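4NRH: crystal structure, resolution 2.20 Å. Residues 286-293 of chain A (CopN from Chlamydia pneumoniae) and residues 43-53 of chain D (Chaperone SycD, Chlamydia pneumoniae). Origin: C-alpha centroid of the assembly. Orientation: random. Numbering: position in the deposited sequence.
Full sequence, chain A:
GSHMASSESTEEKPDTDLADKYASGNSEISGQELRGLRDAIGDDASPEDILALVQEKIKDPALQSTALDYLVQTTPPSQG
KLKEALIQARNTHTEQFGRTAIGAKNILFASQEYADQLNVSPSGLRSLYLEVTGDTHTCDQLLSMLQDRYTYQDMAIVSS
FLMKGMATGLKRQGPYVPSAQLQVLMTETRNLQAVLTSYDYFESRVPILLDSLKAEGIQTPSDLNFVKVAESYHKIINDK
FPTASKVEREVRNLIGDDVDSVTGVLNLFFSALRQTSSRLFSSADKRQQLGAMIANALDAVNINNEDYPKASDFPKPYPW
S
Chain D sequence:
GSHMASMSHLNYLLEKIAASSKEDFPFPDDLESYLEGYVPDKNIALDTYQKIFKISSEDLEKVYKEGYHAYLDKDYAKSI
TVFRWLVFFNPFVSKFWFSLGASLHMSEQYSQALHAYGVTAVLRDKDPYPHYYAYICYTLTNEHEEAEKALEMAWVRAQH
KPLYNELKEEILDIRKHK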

# COMPACT_ATOMS: atom_id res chain seq x y z
N LYS A 286 3.82 14.76 -8.98
CA LYS A 286 5.18 14.32 -9.27
C LYS A 286 5.23 13.15 -10.24
O LYS A 286 6.11 13.10 -11.11
N ARG A 287 4.31 12.21 -10.08
CA ARG A 287 4.18 11.11 -11.03
C ARG A 287 3.99 11.65 -12.44
O ARG A 287 4.67 11.23 -13.38
N GLN A 288 3.05 12.58 -12.58
CA GLN A 288 2.79 13.23 -13.86
C GLN A 288 4.03 13.98 -14.36
O GLN A 288 4.40 13.87 -15.53
N GLN A 289 4.66 14.73 -13.47
CA GLN A 289 5.85 15.50 -13.81
C GLN A 289 7.02 14.59 -14.19
O GLN A 289 7.81 14.93 -15.08
N LEU A 290 7.12 13.44 -13.54
CA LEU A 290 8.19 12.50 -13.84
C LEU A 290 8.00 11.89 -15.22
O LEU A 290 8.96 11.70 -15.97
N GLY A 291 6.74 11.60 -15.56
CA GLY A 291 6.40 11.12 -16.89
C GLY A 291 6.83 12.12 -17.95
O GLY A 291 7.39 11.74 -18.98
N ALA A 292 6.55 13.39 -17.69
CA ALA A 292 6.94 14.47 -18.58
C ALA A 292 8.45 14.53 -18.78
O ALA A 292 8.94 14.68 -19.90
N MET A 293 9.19 14.43 -17.68
CA MET A 293 10.65 14.56 -17.72
C MET A 293 11.31 13.39 -18.44
O MET A 293 12.31 13.57 -19.14
N ASN D 43 -1.80 16.64 -21.80
CA ASN D 43 -0.78 16.45 -22.83
C ASN D 43 0.37 15.54 -22.38
O ASN D 43 1.31 15.30 -23.13
N ILE D 44 0.28 15.05 -21.15
CA ILE D 44 1.22 14.04 -20.67
C ILE D 44 0.70 12.66 -21.05
O ILE D 44 -0.39 12.26 -20.64
N ALA D 45 1.49 11.93 -21.83
CA ALA D 45 1.05 10.65 -22.38
C ALA D 45 1.10 9.53 -21.34
O ALA D 45 1.82 8.55 -21.51
N LEU D 46 0.33 9.69 -20.27
CA LEU D 46 0.27 8.69 -19.21
C LEU D 46 -1.13 8.10 -19.09
O LEU D 46 -2.13 8.83 -19.12
N ASP D 47 -1.21 6.78 -18.97
CA ASP D 47 -2.47 6.11 -18.73
C ASP D 47 -3.03 6.48 -17.36
O ASP D 47 -2.29 6.56 -16.38
N THR D 48 -4.34 6.70 -17.30
CA THR D 48 -5.01 6.90 -16.02
C THR D 48 -5.08 5.57 -15.28
O THR D 48 -4.91 4.51 -15.87
N TYR D 49 -5.35 5.63 -13.98
CA TYR D 49 -5.47 4.41 -13.19
C TYR D 49 -6.76 3.67 -13.50
O TYR D 49 -6.86 2.46 -13.27
N GLN D 50 -7.76 4.39 -14.01
CA GLN D 50 -8.96 3.75 -14.54
C GLN D 50 -8.56 2.80 -15.67
O GLN D 50 -9.01 1.65 -15.73
N LYS D 51 -7.71 3.30 -16.56
CA LYS D 51 -7.20 2.53 -17.68
C LYS D 51 -6.36 1.34 -17.19
O LYS D 51 -6.58 0.21 -17.60
N ILE D 52 -5.40 1.64 -16.32
CA ILE D 52 -4.50 0.63 -15.77
C ILE D 52 -5.25 -0.50 -15.04
O ILE D 52 -4.92 -1.68 -15.21
N PHE D 53 -6.26 -0.14 -14.26
CA PHE D 53 -6.99 -1.13 -13.47
C PHE D 53 -8.18 -1.71 -14.24
O PHE D 53 -8.98 -2.46 -13.69

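This is a mixed contact, in which aliphatic side chains from a loop and the following helical turn of SycD pack against a CopN arginine and its helix, with no hydrogen bond crossing between the stretches. Ile D44 and Leu D46 both point toward the CopN helix. Ile D44 (chi1 m, chi2 m) reaches Ala A292, with Ile D44 CD1 3.6 Å from Ala A292 CB. Ile D44 CG1 lies 3.8 Å from Gln A288 CG. The CA-to-CB bond of Gln A288 points sideways and its chain is extended (chi1 t, chi2 t).

Leu D46 has an off-well chi1 of -92° and chi2 t. Its CD1 sits 3.8 Å from Arg A287 O and 4.3 Å from Gly A291 CA. Gly A291 makes room here: an ideal CB would fall 2.8 Å from Leu D46 CD1, a clash.

Arg A287 also points in, and it has the largest area covered in this contact. Its chi1, chi2 and chi3 are all t. Leu D46 CD1 lies over one face of the guanidinium and Tyr D49 OH over the opposite face. The CA-to-CB bond of Tyr D49 points sideways (chi1 m), but its end comes nearer. Arg A287 NE is 3.0 Å from Tyr D49 OH, but the angle is too poor for a hydrogen bond. Arg A287 NE and NH2 are hydrogen-bonded elsewhere in the structure. Ile D52 (chi1 m, chi2 t) adds its CD1, 3.8 Å from Arg A287 NH2.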

# COMPACT_ATOMS: atom_id res chain seq x y z
CB LYS A 286 5.91 13.96 -7.98
CG LYS A 286 6.38 15.16 -7.19
CD LYS A 286 6.94 14.74 -5.85
CE LYS A 286 6.71 15.82 -4.83
NZ LYS A 286 7.05 15.38 -3.45
CB ARG A 287 3.01 10.19 -10.66
CG ARG A 287 2.68 9.17 -11.73
CD ARG A 287 1.63 8.17 -11.26
NE ARG A 287 1.42 7.12 -12.25
CZ ARG A 287 0.52 7.18 -13.22
NH1 ARG A 287 -0.26 8.25 -13.33
NH2 ARG A 287 0.39 6.18 -14.08
CB GLN A 288 1.61 14.20 -13.74
CG GLN A 288 1.38 15.05 -14.97
CD GLN A 288 0.09 15.84 -14.90
OE1 GLN A 288 -0.92 15.45 -15.48
NE2 GLN A 288 0.11 16.95 -14.18
CB GLN A 289 6.26 16.41 -12.65
CG GLN A 289 7.39 17.37 -12.99
CD GLN A 289 7.60 18.43 -11.92
OE1 GLN A 289 7.17 18.27 -10.78
NE2 GLN A 289 8.27 19.51 -12.29
CB LEU A 290 8.26 11.39 -12.78
CG LEU A 290 9.39 10.39 -13.00
CD1 LEU A 290 10.70 11.13 -13.18
CD2 LEU A 290 9.48 9.40 -11.85
CB ALA A 292 6.42 15.80 -18.06
CB MET A 293 11.21 14.68 -16.31
CG MET A 293 10.79 15.96 -15.58
SD MET A 293 11.08 17.45 -16.55
CE MET A 293 9.41 17.93 -16.96
CB ASN D 43 -0.22 17.80 -23.28
CG ASN D 43 -1.23 18.61 -24.08
OD1 ASN D 43 -2.09 18.05 -24.76
ND2 ASN D 43 -1.12 19.93 -24.01
CB ILE D 44 1.43 14.12 -19.15
CG1 ILE D 44 1.79 15.55 -18.74
CG2 ILE D 44 2.51 13.14 -18.71
CD1 ILE D 44 3.07 16.06 -19.36
CB ALA D 45 1.88 10.28 -23.60
CB LEU D 46 0.68 9.31 -17.87
CG LEU D 46 2.15 9.21 -17.47
CD1 LEU D 46 2.38 9.89 -16.13
CD2 LEU D 46 2.61 7.76 -17.43
CB ASP D 47 -2.31 4.59 -18.83
CG ASP D 47 -2.18 4.12 -20.26
OD1 ASP D 47 -2.42 4.93 -21.18
OD2 ASP D 47 -1.84 2.93 -20.47
CB THR D 48 -6.43 7.47 -16.20
OG1 THR D 48 -7.24 6.52 -16.90
CG2 THR D 48 -6.39 8.77 -16.99
CB TYR D 49 -5.35 4.71 -11.69
CG TYR D 49 -3.91 4.92 -11.27
CD1 TYR D 49 -2.99 3.88 -11.37
CD2 TYR D 49 -3.46 6.15 -10.81
CE1 TYR D 49 -1.67 4.06 -11.00
CE2 TYR D 49 -2.15 6.33 -10.43
CZ TYR D 49 -1.25 5.28 -10.53
OH TYR D 49 0.06 5.46 -10.16
CB GLN D 50 -9.96 4.78 -15.05
CG GLN D 50 -11.01 4.19 -15.97
CD GLN D 50 -11.95 5.22 -16.55
OE1 GLN D 50 -11.70 6.42 -16.48
NE2 GLN D 50 -13.05 4.75 -17.13
CB LYS D 51 -6.36 3.42 -18.59
CG LYS D 51 -5.58 2.67 -19.66
CD LYS D 51 -6.50 2.11 -20.73
CE LYS D 51 -5.71 1.66 -21.94
NZ LYS D 51 -6.60 1.19 -23.04
CB ILE D 52 -3.49 1.27 -14.79
CG1 ILE D 52 -2.58 2.24 -15.55
CG2 ILE D 52 -2.67 0.20 -14.08
CD1 ILE D 52 -1.81 3.18 -14.64
CB PHE D 53 -7.48 -0.52 -12.16
CG PHE D 53 -6.37 -0.17 -11.20
CD1 PHE D 53 -5.33 -1.06 -10.98
CD2 PHE D 53 -6.37 1.03 -10.52
CE1 PHE D 53 -4.31 -0.75 -10.11
CE2 PHE D 53 -5.35 1.35 -9.64
CZ PHE D 53 -4.32 0.46 -9.43